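Local structure of endo-1,3-beta-glucanase, family GH16 (4CRQ) at residues I198-A203 with M222-V227; A97-G102 with E115-S120; Y37-N42 with Q63-R68; Q92-A97 with L218-L223. The protein probably hydrolyses internal beta-1,3-glucosidic bonds of laminarin-type glucans, this chain being the calcium-binding GH16 catalytic module of a larger modular enzyme. The protein carries 1 engineered substitution. All coordinates share one frame; numbering follows the deposited sequence.

Contact 1 of 4, residues I198-A203 with M222-V227. With CA (calcium ion), chain C.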
loop_
_atom_site.group_PDB
_atom_site.type_symbol
_atom_site.label_atom_id
_atom_site.label_comp_id
_atom_site.label_asym_id
_atom_site.label_seq_id
_atom_site.Cartn_x
_atom_site.Cartn_y
_atom_site.Cartn_z
ATOM N N ILE A 198 0.002 -6.709 -5.566
ATOM C CA ILE A 198 0.551 -5.515 -4.898
ATOM C C ILE A 198 -0.164 -4.223 -5.346
ATOM O O ILE A 198 -0.572 -4.133 -6.542
ATOM C CB ILE A 198 2.061 -5.425 -5.214
ATOM C CG1 ILE A 198 2.800 -6.623 -4.588
ATOM C CG2 ILE A 198 2.694 -4.111 -4.685
ATOM C CD1 ILE A 198 4.243 -6.835 -5.063
ATOM N N LEU A 199 -0.278 -3.252 -4.428
ATOM C CA LEU A 199 -0.837 -1.927 -4.726
ATOM C C LEU A 199 0.060 -0.839 -4.170
ATOM O O LEU A 199 0.721 -1.015 -3.125
ATOM C CB LEU A 199 -2.239 -1.746 -4.091
ATOM C CG LEU A 199 -3.310 -2.796 -4.455
ATOM C CD1 LEU A 199 -3.390 -3.886 -3.398
ATOM C CD2 LEU A 199 -4.682 -2.153 -4.590
ATOM N N LEU A 200 0.073 0.287 -4.894
ATOM C CA LEU A 200 0.691 1.539 -4.446
ATOM C C LEU A 200 -0.305 2.644 -4.683
ATOM O O LEU A 200 -0.940 2.702 -5.754
ATOM C CB LEU A 200 1.965 1.833 -5.261
ATOM C CG LEU A 200 3.192 0.991 -4.927
ATOM C CD1 LEU A 200 4.199 1.178 -6.046
ATOM C CD2 LEU A 200 3.802 1.348 -3.566
ATOM N N ASN A 201 -0.432 3.554 -3.719
ATOM C CA ASN A 201 -1.322 4.718 -3.918
ATOM C C ASN A 201 -0.996 5.833 -2.977
ATOM O O ASN A 201 -0.253 5.637 -1.982
ATOM C CB ASN A 201 -2.816 4.334 -3.693
ATOM C CG ASN A 201 -3.130 4.052 -2.208
ATOM O OD1 ASN A 201 -2.759 2.996 -1.699
ATOM N ND2 ASN A 201 -3.783 4.995 -1.510
ATOM N N MET A 202 -1.558 7.011 -3.262
ATOM C CA MET A 202 -1.564 8.049 -2.234
ATOM C C MET A 202 -2.964 8.668 -2.199
ATOM O O MET A 202 -3.368 9.336 -3.167
ATOM C CB MET A 202 -0.484 9.118 -2.423
ATOM C CG MET A 202 -0.451 10.099 -1.223
ATOM S SD MET A 202 1.134 10.983 -1.094
ATOM C CE MET A 202 1.360 11.674 -2.745
ATOM N N ALA A 203 -3.709 8.433 -1.112
ATOM C CA ALA A 203 -5.034 9.014 -0.945
ATOM C C ALA A 203 -4.898 10.425 -0.350
ATOM O O ALA A 203 -3.832 10.780 0.204
ATOM C CB ALA A 203 -5.917 8.125 -0.071
ATOM N N MET A 222 4.987 11.216 -3.864
ATOM C CA MET A 222 5.417 9.945 -3.248
ATOM C C MET A 222 6.414 9.341 -4.258
ATOM O O MET A 222 6.050 9.127 -5.424
ATOM C CB MET A 222 4.203 9.038 -2.990
ATOM C CG MET A 222 4.550 7.610 -2.614
ATOM S SD MET A 222 2.971 6.745 -2.461
ATOM C CE MET A 222 3.534 5.139 -1.907
ATOM N N LEU A 223 7.644 9.073 -3.811
ATOM C CA LEU A 223 8.727 8.555 -4.654
ATOM C C LEU A 223 8.970 7.117 -4.331
ATOM O O LEU A 223 9.256 6.780 -3.179
ATOM C CB LEU A 223 10.018 9.364 -4.436
ATOM C CG LEU A 223 9.887 10.891 -4.626
ATOM C CD1 LEU A 223 11.258 11.533 -4.418
ATOM C CD2 LEU A 223 9.328 11.304 -5.980
ATOM N N VAL A 224 8.841 6.256 -5.340
ATOM C CA VAL A 224 9.117 4.819 -5.182
ATOM C C VAL A 224 10.287 4.456 -6.133
ATOM O O VAL A 224 10.140 4.439 -7.377
ATOM C CB VAL A 224 7.872 3.937 -5.461
ATOM C CG1 VAL A 224 8.181 2.441 -5.180
ATOM C CG2 VAL A 224 6.657 4.391 -4.665
ATOM N N ASP A 225 11.450 4.182 -5.537
ATOM C CA ASP A 225 12.648 3.847 -6.308
ATOM C C ASP A 225 12.452 2.470 -6.961
ATOM O O ASP A 225 12.829 2.278 -8.137
ATOM C CB ASP A 225 13.855 3.892 -5.366
ATOM C CG ASP A 225 15.197 3.670 -6.065
ATOM O OD1 ASP A 225 15.285 3.632 -7.345
ATOM O OD2 ASP A 225 16.206 3.518 -5.316
ATOM N N TYR A 226 11.885 1.510 -6.240
ATOM C CA TYR A 226 11.654 0.184 -6.822
ATOM C C TYR A 226 10.720 -0.584 -5.956
ATOM O O TYR A 226 10.549 -0.227 -4.769
ATOM C CB TYR A 226 12.978 -0.616 -6.981
ATOM C CG TYR A 226 13.819 -0.764 -5.705
ATOM C CD1 TYR A 226 13.418 -1.625 -4.637
ATOM C CD2 TYR A 226 15.039 -0.064 -5.572
ATOM C CE1 TYR A 226 14.206 -1.786 -3.484
ATOM C CE2 TYR A 226 15.835 -0.212 -4.416
ATOM C CZ TYR A 226 15.415 -1.072 -3.380
ATOM O OH TYR A 226 16.187 -1.248 -2.258
ATOM N N VAL A 227 10.101 -1.614 -6.506
ATOM C CA VAL A 227 9.393 -2.635 -5.714
ATOM C C VAL A 227 10.111 -3.952 -6.066
ATOM O O VAL A 227 10.362 -4.212 -7.264
ATOM C CB VAL A 227 7.893 -2.760 -6.061
ATOM C CG1 VAL A 227 7.234 -3.880 -5.222
ATOM C CG2 VAL A 227 7.157 -1.416 -5.873
HETATM CA CA CA C . 14.680 2.982 -9.535
HETATM O O HOH W 1 15.901 2.950 -11.808
HETATM O O HOH W 2 15.964 1.139 -8.902
HETATM O O HOH W 3 16.858 4.269 -9.696
#

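Contact 2 of 4, residues A97-G102 with E115-S120. Engineered in segment 115-120: Ser120 (natural residue Glu).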
loop_
_atom_site.group_PDB
_atom_site.type_symbol
_atom_site.label_atom_id
_atom_site.label_comp_id
_atom_site.label_asym_id
_atom_site.label_seq_id
_atom_site.Cartn_x
_atom_site.Cartn_y
_atom_site.Cartn_z
ATOM N N ALA A 97 0.289 4.584 0.740
ATOM C CA ALA A 97 0.308 3.176 1.178
ATOM C C ALA A 97 0.962 2.255 0.162
ATOM O O ALA A 97 0.909 2.545 -1.034
ATOM C CB ALA A 97 -1.117 2.677 1.494
ATOM N N PHE A 98 1.550 1.163 0.667
ATOM C CA PHE A 98 2.179 0.118 -0.118
ATOM C C PHE A 98 1.586 -1.128 0.509
ATOM O O PHE A 98 1.795 -1.379 1.701
ATOM C CB PHE A 98 3.685 0.208 0.080
ATOM C CG PHE A 98 4.497 -1.000 -0.423
ATOM C CD1 PHE A 98 4.234 -1.685 -1.652
ATOM C CD2 PHE A 98 5.613 -1.431 0.347
ATOM C CE1 PHE A 98 5.040 -2.764 -2.067
ATOM C CE2 PHE A 98 6.408 -2.508 -0.055
ATOM C CZ PHE A 98 6.122 -3.179 -1.267
ATOM N N TRP A 99 0.835 -1.899 -0.275
ATOM C CA TRP A 99 0.027 -2.975 0.296
ATOM C C TRP A 99 -0.307 -4.088 -0.638
ATOM O O TRP A 99 0.152 -4.075 -1.783
ATOM C CB TRP A 99 -1.226 -2.367 0.942
ATOM C CG TRP A 99 -2.071 -1.445 0.080
ATOM C CD1 TRP A 99 -1.689 -0.284 -0.602
ATOM C CD2 TRP A 99 -3.503 -1.568 -0.160
ATOM N NE1 TRP A 99 -2.760 0.294 -1.238
ATOM C CE2 TRP A 99 -3.884 -0.437 -1.016
ATOM C CE3 TRP A 99 -4.481 -2.483 0.228
ATOM C CZ2 TRP A 99 -5.199 -0.250 -1.443
ATOM C CZ3 TRP A 99 -5.790 -2.284 -0.195
ATOM C CH2 TRP A 99 -6.148 -1.194 -1.017
ATOM N N MET A 100 -1.085 -5.066 -0.167
ATOM C CA MET A 100 -1.382 -6.267 -0.963
ATOM C C MET A 100 -2.790 -6.721 -0.665
ATOM O O MET A 100 -3.276 -6.558 0.462
ATOM C CB MET A 100 -0.423 -7.420 -0.605
ATOM C CG MET A 100 1.063 -7.050 -0.687
ATOM S SD MET A 100 2.148 -8.437 -0.312
ATOM C CE MET A 100 2.099 -9.333 -1.860
ATOM N N LEU A 101 -3.450 -7.285 -1.665
ATOM C CA LEU A 101 -4.800 -7.866 -1.502
ATOM C C LEU A 101 -4.861 -9.265 -2.098
ATOM O O LEU A 101 -4.180 -9.527 -3.097
ATOM C CB LEU A 101 -5.842 -6.990 -2.204
ATOM C CG LEU A 101 -6.265 -5.667 -1.538
ATOM C CD1 LEU A 101 -6.982 -4.756 -2.529
ATOM C CD2 LEU A 101 -7.120 -5.883 -0.301
ATOM N N GLY A 102 -5.689 -10.160 -1.545
ATOM C CA GLY A 102 -5.798 -11.511 -2.104
ATOM C C GLY A 102 -6.390 -11.475 -3.506
ATOM O O GLY A 102 -7.345 -10.714 -3.767
ATOM N N GLU A 115 -5.832 -8.678 3.423
ATOM C CA GLU A 115 -5.081 -7.501 3.054
ATOM C C GLU A 115 -3.838 -7.416 3.912
ATOM O O GLU A 115 -3.913 -7.565 5.129
ATOM C CB GLU A 115 -5.940 -6.255 3.266
ATOM C CG GLU A 115 -5.251 -4.913 2.946
ATOM C CD GLU A 115 -6.111 -3.684 3.249
ATOM O OE1 GLU A 115 -7.356 -3.779 3.312
ATOM O OE2 GLU A 115 -5.563 -2.576 3.430
ATOM N N ILE A 116 -2.701 -7.144 3.282
ATOM C CA ILE A 116 -1.436 -6.932 3.995
ATOM C C ILE A 116 -1.008 -5.505 3.687
ATOM O O ILE A 116 -0.654 -5.202 2.546
ATOM C CB ILE A 116 -0.304 -7.919 3.589
ATOM C CG1 ILE A 116 -0.768 -9.394 3.694
ATOM C CG2 ILE A 116 0.976 -7.654 4.438
ATOM C CD1 ILE A 116 0.237 -10.401 3.136
ATOM N N ASP A 117 -1.063 -4.633 4.696
ATOM C CA ASP A 117 -0.568 -3.264 4.561
ATOM C C ASP A 117 0.897 -3.268 4.992
ATOM O O ASP A 117 1.193 -3.393 6.181
ATOM C CB ASP A 117 -1.404 -2.281 5.401
ATOM C CG ASP A 117 -2.877 -2.302 5.023
ATOM O OD1 ASP A 117 -3.185 -2.376 3.817
ATOM O OD2 ASP A 117 -3.746 -2.238 5.914
ATOM N N ILE A 118 1.804 -3.142 4.011
ATOM C CA ILE A 118 3.252 -3.196 4.278
ATOM C C ILE A 118 3.695 -1.874 4.910
ATOM O O ILE A 118 4.430 -1.853 5.910
ATOM C CB ILE A 118 4.040 -3.536 2.992
ATOM C CG1 ILE A 118 3.519 -4.874 2.450
ATOM C CG2 ILE A 118 5.546 -3.543 3.285
ATOM C CD1 ILE A 118 4.105 -5.225 1.107
ATOM N N MET A 119 3.243 -0.768 4.316
ATOM C CA MET A 119 3.500 0.551 4.859
ATOM C C MET A 119 2.255 1.401 4.640
ATOM O O MET A 119 1.711 1.401 3.532
ATOM C CB MET A 119 4.716 1.200 4.157
ATOM C CG MET A 119 5.063 2.634 4.629
ATOM S SD MET A 119 3.962 3.965 4.065
ATOM C CE MET A 119 4.190 3.920 2.277
ATOM N N SER A 120 1.806 2.106 5.688
ATOM C CA SER A 120 0.852 3.214 5.487
ATOM C C SER A 120 1.274 4.335 6.451
ATOM O O SER A 120 1.909 4.091 7.484
ATOM C CB SER A 120 -0.606 2.792 5.652
ATOM O OG SER A 120 -0.845 2.356 6.963
#

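Contact 3 of 4, residues Y37-N42 with Q63-R68. With ACT (acetate ion), chain F.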
loop_
_atom_site.group_PDB
_atom_site.type_symbol
_atom_site.label_atom_id
_atom_site.label_comp_id
_atom_site.label_asym_id
_atom_site.label_seq_id
_atom_site.Cartn_x
_atom_site.Cartn_y
_atom_site.Cartn_z
ATOM N N TYR A 37 -9.798 11.870 -6.605
ATOM C CA TYR A 37 -10.210 11.160 -7.793
ATOM C C TYR A 37 -8.913 10.610 -8.460
ATOM O O TYR A 37 -8.062 11.413 -8.863
ATOM C CB TYR A 37 -10.964 12.105 -8.726
ATOM C CG TYR A 37 -11.599 11.488 -9.962
ATOM C CD1 TYR A 37 -10.818 10.975 -11.044
ATOM C CD2 TYR A 37 -12.998 11.436 -10.083
ATOM C CE1 TYR A 37 -11.421 10.414 -12.183
ATOM C CE2 TYR A 37 -13.600 10.878 -11.222
ATOM C CZ TYR A 37 -12.816 10.383 -12.262
ATOM O OH TYR A 37 -13.436 9.845 -13.353
ATOM N N TYR A 38 -8.737 9.280 -8.552
ATOM C CA TYR A 38 -7.524 8.743 -9.158
ATOM C C TYR A 38 -7.540 8.892 -10.663
ATOM O O TYR A 38 -8.568 8.714 -11.308
ATOM C CB TYR A 38 -7.393 7.296 -8.759
ATOM C CG TYR A 38 -7.006 7.044 -7.294
ATOM C CD1 TYR A 38 -5.877 7.676 -6.729
ATOM C CD2 TYR A 38 -7.747 6.156 -6.488
ATOM C CE1 TYR A 38 -5.478 7.439 -5.414
ATOM C CE2 TYR A 38 -7.377 5.914 -5.167
ATOM C CZ TYR A 38 -6.243 6.554 -4.640
ATOM O OH TYR A 38 -5.836 6.327 -3.350
ATOM N N ARG A 39 -6.378 9.241 -11.212
ATOM C CA ARG A 39 -6.171 9.346 -12.695
ATOM C C ARG A 39 -4.837 8.770 -13.093
ATOM O O ARG A 39 -3.884 8.744 -12.292
ATOM C CB ARG A 39 -6.252 10.816 -13.138
ATOM C CG ARG A 39 -7.552 11.522 -12.654
ATOM C CD ARG A 39 -7.801 12.802 -13.447
ATOM N NE ARG A 39 -8.104 12.497 -14.858
ATOM C CZ ARG A 39 -7.757 13.255 -15.915
ATOM N NH1 ARG A 39 -7.068 14.397 -15.746
ATOM N NH2 ARG A 39 -8.101 12.889 -17.148
ATOM N N ARG A 40 -4.759 8.323 -14.343
ATOM C CA ARG A 40 -3.522 7.796 -14.887
ATOM C C ARG A 40 -2.437 8.893 -14.897
ATOM O O ARG A 40 -1.262 8.593 -14.611
ATOM C CB ARG A 40 -3.737 7.261 -16.316
ATOM C CG ARG A 40 -2.469 6.870 -17.067
ATOM C CD ARG A 40 -1.787 5.674 -16.416
ATOM N NE ARG A 40 -0.536 5.274 -17.072
ATOM C CZ ARG A 40 0.650 5.839 -16.832
ATOM N NH1 ARG A 40 0.811 6.857 -15.959
ATOM N NH2 ARG A 40 1.708 5.370 -17.487
ATOM N N GLU A 41 -2.838 10.137 -15.204
ATOM C CA GLU A 41 -1.933 11.293 -15.369
ATOM C C GLU A 41 -1.060 11.555 -14.150
ATOM O O GLU A 41 0.046 12.114 -14.259
ATOM C CB GLU A 41 -2.747 12.569 -15.681
ATOM C CG GLU A 41 -1.913 13.754 -16.172
ATOM C CD GLU A 41 -2.750 14.950 -16.602
ATOM O OE1 GLU A 41 -3.516 15.504 -15.809
ATOM O OE2 GLU A 41 -2.630 15.353 -17.770
ATOM N N ASN A 42 -1.563 11.145 -12.986
ATOM C CA ASN A 42 -0.868 11.430 -11.747
ATOM C C ASN A 42 0.267 10.479 -11.379
ATOM O O ASN A 42 0.889 10.646 -10.297
ATOM C CB ASN A 42 -1.862 11.470 -10.594
ATOM C CG ASN A 42 -2.851 12.617 -10.704
ATOM O OD1 ASN A 42 -3.704 12.642 -11.604
ATOM N ND2 ASN A 42 -2.752 13.561 -9.804
ATOM N N GLN A 63 -12.004 17.526 -5.397
ATOM C CA GLN A 63 -11.052 18.643 -5.491
ATOM C C GLN A 63 -9.595 18.173 -5.446
ATOM O O GLN A 63 -8.707 19.026 -5.412
ATOM C CB GLN A 63 -11.363 19.773 -4.486
ATOM C CG GLN A 63 -10.893 19.546 -3.093
ATOM C CD GLN A 63 -11.272 20.637 -2.121
ATOM O OE1 GLN A 63 -10.963 21.824 -2.272
ATOM N NE2 GLN A 63 -11.936 20.219 -1.094
ATOM N N TYR A 64 -9.344 16.854 -5.468
ATOM C CA TYR A 64 -7.962 16.317 -5.488
ATOM C C TYR A 64 -7.868 15.209 -6.507
ATOM O O TYR A 64 -8.841 14.489 -6.719
ATOM C CB TYR A 64 -7.522 15.746 -4.116
ATOM C CG TYR A 64 -7.793 16.741 -2.984
ATOM C CD1 TYR A 64 -6.976 17.887 -2.806
ATOM C CD2 TYR A 64 -8.876 16.561 -2.101
ATOM C CE1 TYR A 64 -7.230 18.808 -1.774
ATOM C CE2 TYR A 64 -9.140 17.475 -1.059
ATOM C CZ TYR A 64 -8.315 18.591 -0.914
ATOM O OH TYR A 64 -8.543 19.510 0.074
ATOM N N THR A 65 -6.693 15.081 -7.097
ATOM C CA THR A 65 -6.370 13.933 -7.940
ATOM C C THR A 65 -5.107 13.280 -7.410
ATOM O O THR A 65 -4.272 13.940 -6.781
ATOM C CB THR A 65 -6.194 14.310 -9.433
ATOM O OG1 THR A 65 -5.171 15.316 -9.534
ATOM C CG2 THR A 65 -7.530 14.795 -10.058
ATOM N N SER A 66 -4.958 11.973 -7.665
ATOM C CA SER A 66 -3.752 11.246 -7.286
ATOM C C SER A 66 -3.741 9.977 -8.142
ATOM O O SER A 66 -4.510 9.904 -9.124
ATOM C CB SER A 66 -3.768 10.932 -5.787
ATOM O OG SER A 66 -2.498 10.420 -5.373
ATOM N N ALA A 67 -2.902 8.997 -7.795
ATOM C CA ALA A 67 -2.855 7.737 -8.526
ATOM C C ALA A 67 -2.907 6.543 -7.600
ATOM O O ALA A 67 -2.490 6.623 -6.450
ATOM C CB ALA A 67 -1.605 7.656 -9.390
ATOM N N ARG A 68 -3.446 5.450 -8.129
ATOM C CA ARG A 68 -3.541 4.164 -7.461
ATOM C C ARG A 68 -3.259 3.107 -8.525
ATOM O O ARG A 68 -3.904 3.090 -9.581
ATOM C CB ARG A 68 -4.924 3.966 -6.815
ATOM C CG ARG A 68 -5.147 2.567 -6.227
ATOM C CD ARG A 68 -6.387 2.565 -5.330
ATOM N NE ARG A 68 -6.892 1.211 -5.059
ATOM C CZ ARG A 68 -7.622 0.864 -3.987
ATOM N NH1 ARG A 68 -7.908 1.767 -3.036
ATOM N NH2 ARG A 68 -8.044 -0.388 -3.859
HETATM C C ACT F . -9.163 -3.264 -6.320
HETATM O O ACT F . -8.568 -2.169 -6.242
HETATM O OXT ACT F . -9.630 -3.782 -7.373
HETATM C CH3 ACT F . -9.323 -3.993 -5.046
HETATM O O HOH W 4 -7.234 4.413 -2.049
#

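Contact 4 of 4, residues Q92-A97 with L218-L223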
loop_
_atom_site.group_PDB
_atom_site.type_symbol
_atom_site.label_atom_id
_atom_site.label_comp_id
_atom_site.label_asym_id
_atom_site.label_seq_id
_atom_site.Cartn_x
_atom_site.Cartn_y
_atom_site.Cartn_z
ATOM N N GLN A 92 -0.976 17.489 6.178
ATOM C CA GLN A 92 -2.289 17.112 6.719
ATOM C C GLN A 92 -3.141 16.625 5.547
ATOM O O GLN A 92 -3.243 17.323 4.519
ATOM C CB GLN A 92 -2.937 18.298 7.489
ATOM C CG GLN A 92 -4.082 17.945 8.425
ATOM C CD GLN A 92 -3.699 16.955 9.520
ATOM O OE1 GLN A 92 -4.530 16.162 9.921
ATOM N NE2 GLN A 92 -2.439 16.984 9.995
ATOM N N GLY A 93 -3.717 15.432 5.696
ATOM C CA GLY A 93 -4.582 14.838 4.675
ATOM C C GLY A 93 -3.921 13.752 3.842
ATOM O O GLY A 93 -4.628 12.911 3.270
ATOM N N LEU A 94 -2.588 13.752 3.758
ATOM C CA LEU A 94 -1.898 12.793 2.857
ATOM C C LEU A 94 -1.891 11.394 3.420
ATOM O O LEU A 94 -1.619 11.214 4.618
ATOM C CB LEU A 94 -0.461 13.246 2.503
ATOM C CG LEU A 94 -0.397 14.571 1.710
ATOM C CD1 LEU A 94 1.054 14.987 1.549
ATOM C CD2 LEU A 94 -1.127 14.479 0.355
ATOM N N TRP A 95 -2.170 10.401 2.559
ATOM C CA TRP A 95 -2.301 9.021 3.014
ATOM C C TRP A 95 -1.707 8.032 2.031
ATOM O O TRP A 95 -2.452 7.359 1.300
ATOM C CB TRP A 95 -3.774 8.785 3.380
ATOM C CG TRP A 95 -4.133 7.438 3.952
ATOM C CD1 TRP A 95 -3.284 6.454 4.480
ATOM C CD2 TRP A 95 -5.472 6.907 4.094
ATOM N NE1 TRP A 95 -3.999 5.369 4.903
ATOM C CE2 TRP A 95 -5.329 5.575 4.708
ATOM C CE3 TRP A 95 -6.745 7.374 3.772
ATOM C CZ2 TRP A 95 -6.437 4.766 4.988
ATOM C CZ3 TRP A 95 -7.854 6.557 4.058
ATOM C CH2 TRP A 95 -7.702 5.281 4.652
ATOM N N PRO A 96 -0.368 7.936 2.018
ATOM C CA PRO A 96 0.280 7.003 1.112
ATOM C C PRO A 96 0.226 5.571 1.651
ATOM O O PRO A 96 0.130 5.361 2.882
ATOM C CB PRO A 96 1.738 7.495 1.124
ATOM C CG PRO A 96 1.933 8.007 2.548
ATOM C CD PRO A 96 0.632 8.725 2.804
ATOM N N ALA A 97 0.289 4.584 0.740
ATOM C CA ALA A 97 0.308 3.176 1.178
ATOM C C ALA A 97 0.962 2.255 0.162
ATOM O O ALA A 97 0.909 2.545 -1.034
ATOM C CB ALA A 97 -1.117 2.677 1.494
ATOM N N LEU A 218 0.433 20.692 -1.484
ATOM C CA LEU A 218 0.117 20.092 -2.795
ATOM C C LEU A 218 0.727 20.995 -3.898
ATOM O O LEU A 218 0.669 22.222 -3.739
ATOM C CB LEU A 218 -1.401 19.907 -2.961
ATOM C CG LEU A 218 -2.075 19.079 -1.864
ATOM C CD1 LEU A 218 -3.592 19.096 -2.042
ATOM C CD2 LEU A 218 -1.568 17.636 -1.828
ATOM N N PRO A 219 1.299 20.432 -4.991
ATOM C CA PRO A 219 1.359 19.015 -5.312
ATOM C C PRO A 219 2.375 18.296 -4.405
ATOM O O PRO A 219 3.446 18.849 -4.107
ATOM C CB PRO A 219 1.777 19.012 -6.782
ATOM C CG PRO A 219 2.535 20.303 -6.965
ATOM C CD PRO A 219 1.888 21.281 -6.051
ATOM N N ALA A 220 2.023 17.076 -3.979
ATOM C CA ALA A 220 2.841 16.255 -3.072
ATOM C C ALA A 220 3.297 15.019 -3.838
ATOM O O ALA A 220 2.468 14.383 -4.474
ATOM C CB ALA A 220 2.028 15.870 -1.868
ATOM N N GLN A 221 4.580 14.668 -3.739
ATOM C CA GLN A 221 5.161 13.544 -4.488
ATOM C C GLN A 221 5.545 12.388 -3.580
ATOM O O GLN A 221 6.336 12.568 -2.648
ATOM C CB GLN A 221 6.419 13.969 -5.274
ATOM C CG GLN A 221 6.196 14.999 -6.377
ATOM C CD GLN A 221 7.477 15.360 -7.120
ATOM O OE1 GLN A 221 8.563 15.352 -6.545
ATOM N NE2 GLN A 221 7.360 15.671 -8.390
ATOM N N MET A 222 4.987 11.216 -3.864
ATOM C CA MET A 222 5.417 9.945 -3.248
ATOM C C MET A 222 6.414 9.341 -4.258
ATOM O O MET A 222 6.050 9.127 -5.424
ATOM C CB MET A 222 4.203 9.038 -2.990
ATOM C CG MET A 222 4.550 7.610 -2.614
ATOM S SD MET A 222 2.971 6.745 -2.461
ATOM C CE MET A 222 3.534 5.139 -1.907
ATOM N N LEU A 223 7.644 9.073 -3.811
ATOM C CA LEU A 223 8.727 8.555 -4.654
ATOM C C LEU A 223 8.970 7.117 -4.331
ATOM O O LEU A 223 9.256 6.780 -3.179
ATOM C CB LEU A 223 10.018 9.364 -4.436
ATOM C CG LEU A 223 9.887 10.891 -4.626
ATOM C CD1 LEU A 223 11.258 11.533 -4.418
ATOM C CD2 LEU A 223 9.328 11.304 -5.980
#

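Contact 1 of 4, residues I198-A203 with M222-V227
Met222 reaches toward strand 198-203 with its chain extended, CG anti to the backbone N (chi1 169°), which sets SD 3.4 Å from Asn201 O. Its terminal CE lies 4.1 Å from Leu200 CD2. Met202 slides past in the opposite direction, and its bent end brings CE to 3.9 Å from Met222 CB. Leu200 divides its branches: CD1 meets Val227 CG2 tip to tip at 3.9 Å. An alanine in place of Met222 would probably leave Leu200 CD2 without its methyl partner and open a gap beside Asn201 O.

Around this layer, Phe98 of neighbouring strand 94-102 and Leu50 of the facing sheet also touch Leu200. The strand axes run 9.0 Å apart at 163°, the spacing of facing sheets in the GH16 beta-sandwich. On the far side of strand 222-227, Asp225 binds calcium through O and OD1, joined by Glu10, Gly48 and three waters, while its OD2 pairs with Arg85. Apart from Asn201 O, methyls, methylenes and thioethers meet between the strands, so cohesion comes mainly from apolar packing.

Contact 2 of 4, residues A97-G102 with E115-S120
Phe98 O accepts two backbone bonds from the adjacent segment 115-120, from Ile118 N at 2.9 Å and Met119 N at 3.1 Å, both in the carbonyl plane. The first is markedly bent (131° at the hydrogen) and the second nearly straight (169°). Phe98 N answers to Met119 O, and beyond this shared acceptor Met100 and Ile116 form a reciprocal hydrogen-bonded pair. Two residues facing one make a classic beta bulge, which shifts the antiparallel register by one between Phe98 and Trp99.

The shift leaves Glu115, Asp117 and Ser120 on one face of the sheet. Ser120 is an engineered replacement of Glu, and with that Glu restored the order fits the bulged ExDxxE signature of GH16 laminarinases, whose acidic residues are catalytic in relatives.

Among the polar and aromatic contacts of this face, Glu115 OE2 lies 3.4 Å from Trp99 CE3, with ring and carboxylate planes 47° apart. Asp117 runs alongside the tryptophan and places OD1 3.5 Å from Trp99 CB. Outer partners hold both groups: Trp99 NE1 bonds to Asn201, and Glu115 OE1 takes a bond from Trp110.

Apolar contacts fill the reverse face. Ile118 CD1 sits over the Phe98 ring as a CH-pi contact, 3.9 Å from the centroid, while Ile118 CG2 is 3.6 Å from Phe98 CE2. Met100 CG lies 4.0 Å from Ile118 CD1, and Ile82 touches Phe98, Met100 and Ile118 from the opposing sheet.

Contact 3 of 4, residues Y37-N42 with Q63-R68
Arg68 lays its CB almost exactly over the centre of the Tyr38 ring, 3.4 Å from the centroid and only 7° off the ring normal, a CH-pi contact made by the aliphatic root of a charged side chain. The extended arginine then runs on across the ring, with CD 3.5 Å from Tyr38 CE2. Water 4 closes the outer end: it lies 2.7 Å from Tyr38 OH and accepts from Arg68 NH1. Arg68 NE forms a salt bridge with Glu22, and NH2 donates at 3.0 Å to the O of an acetate that probably came from the crystallisation liquor. An alanine in place of Tyr38 would probably bare the flank of Arg68 and leave water 4 without its phenolic partner.

The backbones run parallel here. Tyr37 N donates to Tyr64 O at 2.8 Å in a nearly straight bond (171°), and Arg39 N donates to Ser66 O. Beyond them, Asn42 crosses Thr65 at about a right angle, its ND2 giving a bond of 3.0 Å to Thr65 OG1. That amide also reaches Thr53 O, and the hydroxyl has a second partner in Glu57, so both polar groups are gripped twice.

Strand 36-38 thus adds a parallel pairing to strand 62-70, which itself pairs antiparallel with strands 20-22, 49-59 and 196-204.

Contact 4 of 4, residues Q92-A97 with L218-L223
Leu94 and Pro96 meet Ala220 and Met222 in an apolar contact between the facing sheets of the sandwich, near the start of strands 94-102 and 220-231. The short strand axes lie 9.4 Å apart and run nearly parallel, at 16°, a distance spanned by side chains and too long for backbone pairing. Leu94 has CG anti to its carbonyl carbon (chi1 -63°), and CD1 comes 3.7 Å from Ala220 CB. Its other methyl, CD2, is 3.9 Å from Leu218 CD2, where the two leucines slide past each other in opposite directions. The small Ala220 thus faces a forked leucine.

This layered face-to-face meeting fits the beta-jelly-roll sandwich of GH16, whose interior lies between the sheets. Further along, the proline ring touches the methionine chain: Pro96 CB is 3.9 Å from Met222 SD. The methyl beyond, Met222 CE, lies 3.8 Å from Ala97 O. Met202, from neighbouring strand 196-204, also touches Pro96, whereas Trp95, turned to the other side of its strand, packs against Trp208.

In the fold
Strand 196-204 of contact 1 neighbours strand 94-102, which serves contacts 2 and 4, and strand 62-70 of contact 3. Asn201 ties contacts 1, 2 and 3 together: its OD1 lies 2.7 Å from Trp99 NE1, and its ND2 makes a weak bond to Tyr38 OH. Contacts 1 and 4, with centres about 11 Å apart, share Met222 and join the same two sheets. Contact 2 carries the sequence signature of the probable active site, whereas the calcium ion is remote from it, 20.4 Å from Ser120 CA, on the outer side of strand 220-231. Contact 3 reaches contact 2 where Arg68 NH2 lies 3.5 Å from Trp99 CH2.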